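Local coordinates for protein phosphoribosylaminoimidazole-succinocarboxamide synthase (Pyrococcus horikoshii, PDB 4O81) that catalyses the ATP-dependent joining of L-aspartate to a carboxylated aminoimidazole ribonucleotide (CAIR), giving SAICAR in de novo purine biosynthesis, at residues I169-F174 with C197-A202; P87-V92 with D173-F178. All coordinates share one frame; numbering follows the deposited sequence.

Interaction 1 (I169-F174 with C197-A202); sequences IILVDF and CRFWDA. With AMP (adenosine monophosphate), chain K.
Strands 169-174 and 197-201 pair antiparallel, their axes 148° apart, and Ile170 and Trp200 form a hydrogen-bonded pair through two nearly straight N-H...O bonds. Further along the register slips by one: Val172 N binds Arg198 O while Arg198 N returns to Asp173 O, so Val172 and Asp173 together face Arg198 in a beta bulge. The bulge brings both side chains to the side of the sheet that carries Arg198 and Trp200. Val172 sends CG2 over the indole, 3.5 Å from the centroid of the Trp200 five-membered ring, a CH-pi contact. On the other side of the sheet, Leu171 CD1 meets Phe199 CE1 at 3.7 Å, Ile169 CG2 reaches Phe199 CB, and Cys197 SG lies 3.6 Å from Phe174 CB; helices 143-165 and 220-232 cover this apolar layer.

The polar end is built on Arg198, whose chain, extended from CG to NE, carries the guanidinium out to the Asp173 carboxylate and the phosphate. Its NH1 donates to Asp173 OD2 at 2.7 Å in a salt bridge that lies in the guanidinium plane, although the carboxylate is turned 74° against that plane. NH1 also gives a bond to O2P of the AMP of chain K, 2.9 Å away, and NH2 adds a weak one to the same oxygen; NE is paired with Asp211. The other Asp173 oxygen, OD1, accepts from the ribose O3' at 2.5 Å. With an alanine in place of Arg198, Asp173 OD2 would probably lose its main charged mate and the phosphate would be less firmly gripped. Together with Arg93 and Ser99, which also bind this AMP, the pair holds ribose and phosphate at once, consistent with a site made for the ribose phosphate of CAIR.

Interaction 2 (P87-V92 with D173-F178); sequences PLEVVV and DFKLEF. With CD (cadmium ion), chain H; CD (cadmium ion), chain E; AMP (adenosine monophosphate), chain K; AMP (adenosine monophosphate), chain J.
Val92 CB meets the Phe174 ring obliquely, 3.6 Å from CE2, while Leu176 CD2 lies in plane at the edge of that ring; farther on, Val90 CG2 approaches the edge of the Phe178 ring at CD2. These groups line one side of two antiparallel neighbours in the central sheet, strands 84-93 and 169-180, where Val90 with Leu176 and Val92 with Phe174 are hydrogen-bonded pairs. Val92 and the Phe174 side chain run side by side; a chi1 of 66°, with CG between its own backbone N and carbonyl carbon, brings the end of the Phe174 ring nearer to Val92. Helix 143-165 packs on this apolar side.

The opposite side of the sheet is the nucleotide site. Lys175, bent at chi2 and beyond, lays its methylenes over one face of the adenine of the chain K AMP, with CE 3.5 Å from C2, and its CD rests on Glu89 CG. Glu89 reaches the rim of the same base and bridges two cadmium ions: OE1 binds one at 2.3 Å, and the adenine N7 completes part of that shell at 2.4 Å, whereas OE2 makes a longer bond of 2.7 Å to the second ion, which Asp128 shares. Glu177 turns to another nucleotide, its OE1 accepting from O2' of the chain J AMP; Glu81 and Leu83 also bind that AMP, consistent with the ATP pocket. Lys175 thus runs from the chain K adenine to Glu177, which holds the chain J ribose: NZ, also paired with Asp190, makes a salt bridge of 2.7 Å to Glu177 OE2, coming from above the carboxylate plane.

Interactions 1 and 2 lie on opposite edges of one strand, 169-180, in the same antiparallel sheet, their centres about 15 Å apart. Strand 84-93 comes first along the chain, the shared strand follows, and 197-201 is last, yet in the sheet the shared strand lies between the other two. Asp173 and Phe174 belong to both contacts, at the point where interaction 1 passes into interaction 2, and helix 143-165 packs against both. The chain K AMP touches both as well: residues 197-202 help hold its phosphate, while residues 87-92 reach its base. Neighbouring strands gathered from distant parts of the sequence thus offer one side of the sheet to the chain K AMP, consistent with a shared floor for what is probably the CAIR site.

Interaction 1 (I169-F174 with C197-A202)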
loop_
_atom_site.group_PDB
_atom_site.type_symbol
_atom_site.label_atom_id
_atom_site.label_comp_id
_atom_site.label_asym_id
_atom_site.label_seq_id
_atom_site.Cartn_x
_atom_site.Cartn_y
_atom_site.Cartn_z
ATOM N N ILE A 169 6.269 -2.282 11.730
ATOM C CA ILE A 169 6.087 -3.741 11.670
ATOM C C ILE A 169 6.009 -4.217 10.219
ATOM O O ILE A 169 5.164 -3.741 9.453
ATOM C CB ILE A 169 4.807 -4.206 12.426
ATOM C CG1 ILE A 169 4.876 -3.862 13.920
ATOM C CG2 ILE A 169 4.588 -5.710 12.244
ATOM C CD1 ILE A 169 3.530 -3.911 14.622
ATOM N N ILE A 170 6.899 -5.145 9.854
ATOM C CA ILE A 170 6.891 -5.782 8.545
ATOM C C ILE A 170 5.896 -6.944 8.527
ATOM O O ILE A 170 6.011 -7.904 9.324
ATOM C CB ILE A 170 8.292 -6.302 8.160
ATOM C CG1 ILE A 170 9.308 -5.164 8.190
ATOM C CG2 ILE A 170 8.273 -6.975 6.779
ATOM C CD1 ILE A 170 10.758 -5.617 8.216
ATOM N N LEU A 171 4.912 -6.864 7.635
ATOM C CA LEU A 171 4.073 -8.042 7.366
ATOM C C LEU A 171 4.824 -8.939 6.405
ATOM O O LEU A 171 4.850 -8.683 5.195
ATOM C CB LEU A 171 2.724 -7.651 6.768
ATOM C CG LEU A 171 1.688 -8.742 6.459
ATOM C CD1 LEU A 171 1.293 -9.518 7.710
ATOM C CD2 LEU A 171 0.462 -8.080 5.845
ATOM N N VAL A 172 5.450 -9.976 6.951
ATOM C CA VAL A 172 6.332 -10.862 6.183
ATOM C C VAL A 172 5.497 -11.811 5.309
ATOM O O VAL A 172 5.707 -11.898 4.098
ATOM C CB VAL A 172 7.314 -11.620 7.133
ATOM C CG1 VAL A 172 8.002 -12.785 6.421
ATOM C CG2 VAL A 172 8.360 -10.633 7.681
ATOM N N ASP A 173 4.540 -12.504 5.930
ATOM C CA ASP A 173 3.578 -13.340 5.215
ATOM C C ASP A 173 2.415 -13.612 6.167
ATOM O O ASP A 173 2.477 -13.230 7.350
ATOM C CB ASP A 173 4.216 -14.647 4.706
ATOM C CG ASP A 173 4.942 -15.416 5.806
ATOM O OD1 ASP A 173 4.383 -15.561 6.890
ATOM O OD2 ASP A 173 6.073 -15.868 5.586
ATOM N N PHE A 174 1.366 -14.250 5.668
ATOM C CA PHE A 174 0.206 -14.595 6.496
ATOM C C PHE A 174 -0.736 -15.571 5.773
ATOM O O PHE A 174 -0.696 -15.671 4.557
ATOM C CB PHE A 174 -0.537 -13.328 7.008
ATOM C CG PHE A 174 -1.183 -12.500 5.928
ATOM C CD1 PHE A 174 -2.567 -12.477 5.794
ATOM C CD2 PHE A 174 -0.422 -11.737 5.056
ATOM C CE1 PHE A 174 -3.181 -11.712 4.810
ATOM C CE2 PHE A 174 -1.035 -10.987 4.054
ATOM C CZ PHE A 174 -2.409 -10.977 3.928
ATOM N N CYS A 197 0.180 -15.017 11.142
ATOM C CA CYS A 197 0.990 -14.045 10.387
ATOM C C CYS A 197 2.432 -14.092 10.867
ATOM O O CYS A 197 2.686 -14.422 12.029
ATOM C CB CYS A 197 0.507 -12.605 10.628
ATOM S SG CYS A 197 -1.229 -12.202 10.359
ATOM N N ARG A 198 3.370 -13.745 9.991
ATOM C CA ARG A 198 4.716 -13.414 10.424
ATOM C C ARG A 198 4.844 -11.906 10.461
ATOM O O ARG A 198 4.676 -11.224 9.434
ATOM C CB ARG A 198 5.812 -14.008 9.526
ATOM C CG ARG A 198 6.018 -15.505 9.712
ATOM C CD ARG A 198 7.321 -15.991 9.080
ATOM N NE ARG A 198 7.478 -17.434 9.268
ATOM C CZ ARG A 198 7.137 -18.362 8.373
ATOM N NH1 ARG A 198 6.642 -18.024 7.181
ATOM N NH2 ARG A 198 7.317 -19.645 8.667
ATOM N N PHE A 199 5.155 -11.398 11.655
ATOM C CA PHE A 199 5.386 -9.974 11.868
ATOM C C PHE A 199 6.815 -9.789 12.338
ATOM O O PHE A 199 7.233 -10.438 13.321
ATOM C CB PHE A 199 4.496 -9.427 12.975
ATOM C CG PHE A 199 3.019 -9.570 12.752
ATOM C CD1 PHE A 199 2.406 -9.121 11.582
ATOM C CD2 PHE A 199 2.215 -10.078 13.779
ATOM C CE1 PHE A 199 1.035 -9.207 11.428
ATOM C CE2 PHE A 199 0.842 -10.165 13.629
ATOM C CZ PHE A 199 0.251 -9.723 12.449
ATOM N N TRP A 200 7.565 -8.920 11.660
ATOM C CA TRP A 200 8.923 -8.574 12.094
ATOM C C TRP A 200 9.022 -7.125 12.428
ATOM O O TRP A 200 8.457 -6.270 11.730
ATOM C CB TRP A 200 10.000 -8.831 11.033
ATOM C CG TRP A 200 10.233 -10.265 10.645
ATOM C CD1 TRP A 200 9.689 -11.411 11.214
ATOM C CD2 TRP A 200 11.096 -10.745 9.576
ATOM N NE1 TRP A 200 10.140 -12.530 10.576
ATOM C CE2 TRP A 200 10.984 -12.200 9.581
ATOM C CE3 TRP A 200 11.924 -10.130 8.638
ATOM C CZ2 TRP A 200 11.681 -12.996 8.676
ATOM C CZ3 TRP A 200 12.616 -10.938 7.731
ATOM C CH2 TRP A 200 12.492 -12.340 7.751
ATOM N N ASP A 201 9.799 -6.828 13.458
ATOM C CA ASP A 201 10.138 -5.442 13.739
ATOM C C ASP A 201 10.924 -4.836 12.564
ATOM O O ASP A 201 11.882 -5.434 12.044
ATOM C CB ASP A 201 10.944 -5.316 15.023
ATOM C CG ASP A 201 11.288 -3.889 15.314
ATOM O OD1 ASP A 201 10.366 -3.139 15.655
ATOM O OD2 ASP A 201 12.453 -3.504 15.123
ATOM N N ALA A 202 10.511 -3.650 12.132
ATOM C CA ALA A 202 11.086 -3.054 10.933
ATOM C C ALA A 202 12.585 -2.801 11.045
ATOM O O ALA A 202 13.306 -2.946 10.057
ATOM C CB ALA A 202 10.356 -1.762 10.551
HETATM P P AMP K . 5.131 -21.275 5.801
HETATM O O1P AMP K . 4.512 -21.872 4.549
HETATM O O2P AMP K . 6.350 -20.431 5.543
HETATM O O3P AMP K . 5.364 -22.251 6.920
HETATM O "O5'" AMP K . 3.971 -20.289 6.390
HETATM C "C5'" AMP K . 3.582 -19.055 5.754
HETATM C "C4'" AMP K . 2.685 -18.133 6.608
HETATM O "O4'" AMP K . 1.347 -18.618 6.682
HETATM C "C3'" AMP K . 3.118 -17.943 8.064
HETATM O "O3'" AMP K . 2.761 -16.624 8.504
HETATM C "C2'" AMP K . 2.281 -18.932 8.835
HETATM O "O2'" AMP K . 2.071 -18.507 10.185
HETATM C "C1'" AMP K . 0.989 -18.961 8.028
HETATM N N9 AMP K . 0.382 -20.311 8.103
HETATM C C8 AMP K . 0.557 -21.315 7.220
HETATM N N7 AMP K . -0.145 -22.416 7.596
HETATM C C5 AMP K . -0.782 -22.137 8.737
HETATM C C6 AMP K . -1.691 -22.859 9.670
HETATM N N6 AMP K . -2.061 -24.144 9.444
HETATM N N1 AMP K . -2.133 -22.171 10.757
HETATM C C2 AMP K . -1.768 -20.892 10.999
HETATM N N3 AMP K . -0.950 -20.186 10.190
HETATM C C4 AMP K . -0.435 -20.739 9.069
#

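Interaction 2 (P87-V92 with D173-F178)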
loop_
_atom_site.group_PDB
_atom_site.type_symbol
_atom_site.label_atom_id
_atom_site.label_comp_id
_atom_site.label_asym_id
_atom_site.label_seq_id
_atom_site.Cartn_x
_atom_site.Cartn_y
_atom_site.Cartn_z
ATOM N N PRO A 87 -11.821 -25.369 1.286
ATOM C CA PRO A 87 -10.810 -26.188 1.951
ATOM C C PRO A 87 -9.397 -25.691 1.620
ATOM O O PRO A 87 -8.545 -26.465 1.167
ATOM C CB PRO A 87 -11.066 -27.589 1.381
ATOM C CG PRO A 87 -11.668 -27.352 0.035
ATOM C CD PRO A 87 -12.360 -26.012 0.073
ATOM N N LEU A 88 -9.169 -24.404 1.868
ATOM C CA LEU A 88 -7.944 -23.725 1.483
ATOM C C LEU A 88 -7.289 -22.972 2.636
ATOM O O LEU A 88 -7.969 -22.413 3.506
ATOM C CB LEU A 88 -8.224 -22.718 0.354
ATOM C CG LEU A 88 -8.772 -23.197 -0.998
ATOM C CD1 LEU A 88 -9.029 -21.999 -1.904
ATOM C CD2 LEU A 88 -7.831 -24.185 -1.685
ATOM N N GLU A 89 -5.960 -22.979 2.626
ATOM C CA GLU A 89 -5.173 -21.932 3.270
ATOM C C GLU A 89 -4.635 -21.044 2.148
ATOM O O GLU A 89 -3.988 -21.532 1.221
ATOM C CB GLU A 89 -4.030 -22.516 4.086
ATOM C CG GLU A 89 -4.485 -23.455 5.189
ATOM C CD GLU A 89 -3.332 -24.073 5.968
ATOM O OE1 GLU A 89 -2.172 -24.048 5.484
ATOM O OE2 GLU A 89 -3.600 -24.596 7.071
ATOM N N VAL A 90 -4.951 -19.753 2.216
ATOM C CA VAL A 90 -4.485 -18.793 1.225
ATOM C C VAL A 90 -3.381 -17.976 1.872
ATOM O O VAL A 90 -3.633 -17.186 2.778
ATOM C CB VAL A 90 -5.641 -17.909 0.699
ATOM C CG1 VAL A 90 -5.152 -16.947 -0.373
ATOM C CG2 VAL A 90 -6.794 -18.783 0.182
ATOM N N VAL A 91 -2.152 -18.195 1.402
ATOM C CA VAL A 91 -0.972 -17.555 1.961
ATOM C C VAL A 91 -0.463 -16.416 1.076
ATOM O O VAL A 91 -0.268 -16.586 -0.130
ATOM C CB VAL A 91 0.154 -18.593 2.236
ATOM C CG1 VAL A 91 1.463 -17.916 2.610
ATOM C CG2 VAL A 91 -0.267 -19.564 3.336
ATOM N N VAL A 92 -0.265 -15.246 1.676
ATOM C CA VAL A 92 0.290 -14.120 0.943
ATOM C C VAL A 92 1.651 -13.796 1.548
ATOM O O VAL A 92 1.791 -13.757 2.790
ATOM C CB VAL A 92 -0.606 -12.864 0.967
ATOM C CG1 VAL A 92 -0.018 -11.766 0.073
ATOM C CG2 VAL A 92 -2.017 -13.197 0.530
ATOM N N ASP A 173 4.540 -12.504 5.930
ATOM C CA ASP A 173 3.578 -13.340 5.215
ATOM C C ASP A 173 2.415 -13.612 6.167
ATOM O O ASP A 173 2.477 -13.230 7.350
ATOM C CB ASP A 173 4.216 -14.647 4.706
ATOM C CG ASP A 173 4.942 -15.416 5.806
ATOM O OD1 ASP A 173 4.383 -15.561 6.890
ATOM O OD2 ASP A 173 6.073 -15.868 5.586
ATOM N N PHE A 174 1.366 -14.250 5.668
ATOM C CA PHE A 174 0.206 -14.595 6.496
ATOM C C PHE A 174 -0.736 -15.571 5.773
ATOM O O PHE A 174 -0.696 -15.671 4.557
ATOM C CB PHE A 174 -0.537 -13.328 7.008
ATOM C CG PHE A 174 -1.183 -12.500 5.928
ATOM C CD1 PHE A 174 -2.567 -12.477 5.794
ATOM C CD2 PHE A 174 -0.422 -11.737 5.056
ATOM C CE1 PHE A 174 -3.181 -11.712 4.810
ATOM C CE2 PHE A 174 -1.035 -10.987 4.054
ATOM C CZ PHE A 174 -2.409 -10.977 3.928
ATOM N N LYS A 175 -1.534 -16.314 6.542
ATOM C CA LYS A 175 -2.508 -17.248 6.004
ATOM C C LYS A 175 -3.912 -16.706 6.231
ATOM O O LYS A 175 -4.210 -16.204 7.302
ATOM C CB LYS A 175 -2.404 -18.637 6.666
ATOM C CG LYS A 175 -3.571 -19.572 6.309
ATOM C CD LYS A 175 -4.027 -20.534 7.411
ATOM C CE LYS A 175 -4.291 -19.880 8.761
ATOM N NZ LYS A 175 -5.688 -20.072 9.241
ATOM N N LEU A 176 -4.751 -16.822 5.212
ATOM C CA LEU A 176 -6.164 -16.451 5.292
ATOM C C LEU A 176 -7.001 -17.654 4.949
ATOM O O LEU A 176 -6.529 -18.560 4.253
ATOM C CB LEU A 176 -6.504 -15.343 4.295
ATOM C CG LEU A 176 -5.842 -13.984 4.472
ATOM C CD1 LEU A 176 -6.284 -13.058 3.343
ATOM C CD2 LEU A 176 -6.169 -13.405 5.853
ATOM N N GLU A 177 -8.233 -17.660 5.451
ATOM C CA GLU A 177 -9.233 -18.638 5.051
ATOM C C GLU A 177 -10.506 -17.924 4.605
ATOM O O GLU A 177 -10.794 -16.797 5.056
ATOM C CB GLU A 177 -9.493 -19.647 6.177
ATOM C CG GLU A 177 -8.226 -20.411 6.558
ATOM C CD GLU A 177 -8.424 -21.496 7.603
ATOM O OE1 GLU A 177 -9.565 -21.967 7.815
ATOM O OE2 GLU A 177 -7.416 -21.913 8.198
ATOM N N PHE A 178 -11.239 -18.577 3.700
ATOM C CA PHE A 178 -12.435 -18.002 3.105
ATOM C C PHE A 178 -13.571 -19.007 3.103
ATOM O O PHE A 178 -13.345 -20.228 3.079
ATOM C CB PHE A 178 -12.172 -17.558 1.655
ATOM C CG PHE A 178 -11.250 -16.372 1.528
ATOM C CD1 PHE A 178 -11.756 -15.071 1.516
ATOM C CD2 PHE A 178 -9.880 -16.557 1.397
ATOM C CE1 PHE A 178 -10.910 -13.980 1.385
ATOM C CE2 PHE A 178 -9.031 -15.465 1.253
ATOM C CZ PHE A 178 -9.552 -14.178 1.258
HETATM CD CD CD H . 0.020 -24.266 6.032
HETATM CD CD CD E . -3.563 -26.822 8.531
HETATM P P AMP K . 5.131 -21.275 5.801
HETATM O O1P AMP K . 4.512 -21.872 4.549
HETATM O O2P AMP K . 6.350 -20.431 5.543
HETATM O O3P AMP K . 5.364 -22.251 6.920
HETATM O "O5'" AMP K . 3.971 -20.289 6.390
HETATM C "C5'" AMP K . 3.582 -19.055 5.754
HETATM C "C4'" AMP K . 2.685 -18.133 6.608
HETATM O "O4'" AMP K . 1.347 -18.618 6.682
HETATM C "C3'" AMP K . 3.118 -17.943 8.064
HETATM O "O3'" AMP K . 2.761 -16.624 8.504
HETATM C "C2'" AMP K . 2.281 -18.932 8.835
HETATM O "O2'" AMP K . 2.071 -18.507 10.185
HETATM C "C1'" AMP K . 0.989 -18.961 8.028
HETATM N N9 AMP K . 0.382 -20.311 8.103
HETATM C C8 AMP K . 0.557 -21.315 7.220
HETATM N N7 AMP K . -0.145 -22.416 7.596
HETATM C C5 AMP K . -0.782 -22.137 8.737
HETATM C C6 AMP K . -1.691 -22.859 9.670
HETATM N N6 AMP K . -2.061 -24.144 9.444
HETATM N N1 AMP K . -2.133 -22.171 10.757
HETATM C C2 AMP K . -1.768 -20.892 10.999
HETATM N N3 AMP K . -0.950 -20.186 10.190
HETATM C C4 AMP K . -0.435 -20.739 9.069
HETATM P P AMP J . -8.891 -24.304 14.596
HETATM O O1P AMP J . -8.604 -23.449 15.803
HETATM O O2P AMP J . -9.724 -25.530 14.906
HETATM O O3P AMP J . -7.686 -24.629 13.745
HETATM O "O5'" AMP J . -9.808 -23.398 13.627
HETATM C "C5'" AMP J . -11.233 -23.341 13.750
HETATM C "C4'" AMP J . -11.957 -23.985 12.565
HETATM O "O4'" AMP J . -13.113 -23.212 12.205
HETATM C "C3'" AMP J . -11.131 -24.099 11.290
HETATM O "O3'" AMP J . -11.427 -25.373 10.712
HETATM C "C2'" AMP J . -11.678 -23.022 10.376
HETATM O "O2'" AMP J . -11.580 -23.377 8.997
HETATM C "C1'" AMP J . -13.130 -22.960 10.800
HETATM N N9 AMP J . -13.761 -21.647 10.558
HETATM C C8 AMP J . -13.171 -20.447 10.701
HETATM N N7 AMP J . -14.037 -19.465 10.425
HETATM C C5 AMP J . -15.219 -20.029 10.117
HETATM C C6 AMP J . -16.571 -19.558 9.735
HETATM N N6 AMP J . -16.824 -18.244 9.617
HETATM N N1 AMP J . -17.537 -20.479 9.485
HETATM C C2 AMP J . -17.299 -21.800 9.596
HETATM N N3 AMP J . -16.097 -22.298 9.945
HETATM C C4 AMP J . -15.036 -21.477 10.206
HETATM O O HOH W 1 -10.489 -21.271 2.973
HETATM O O HOH W 2 1.297 -22.788 4.434
#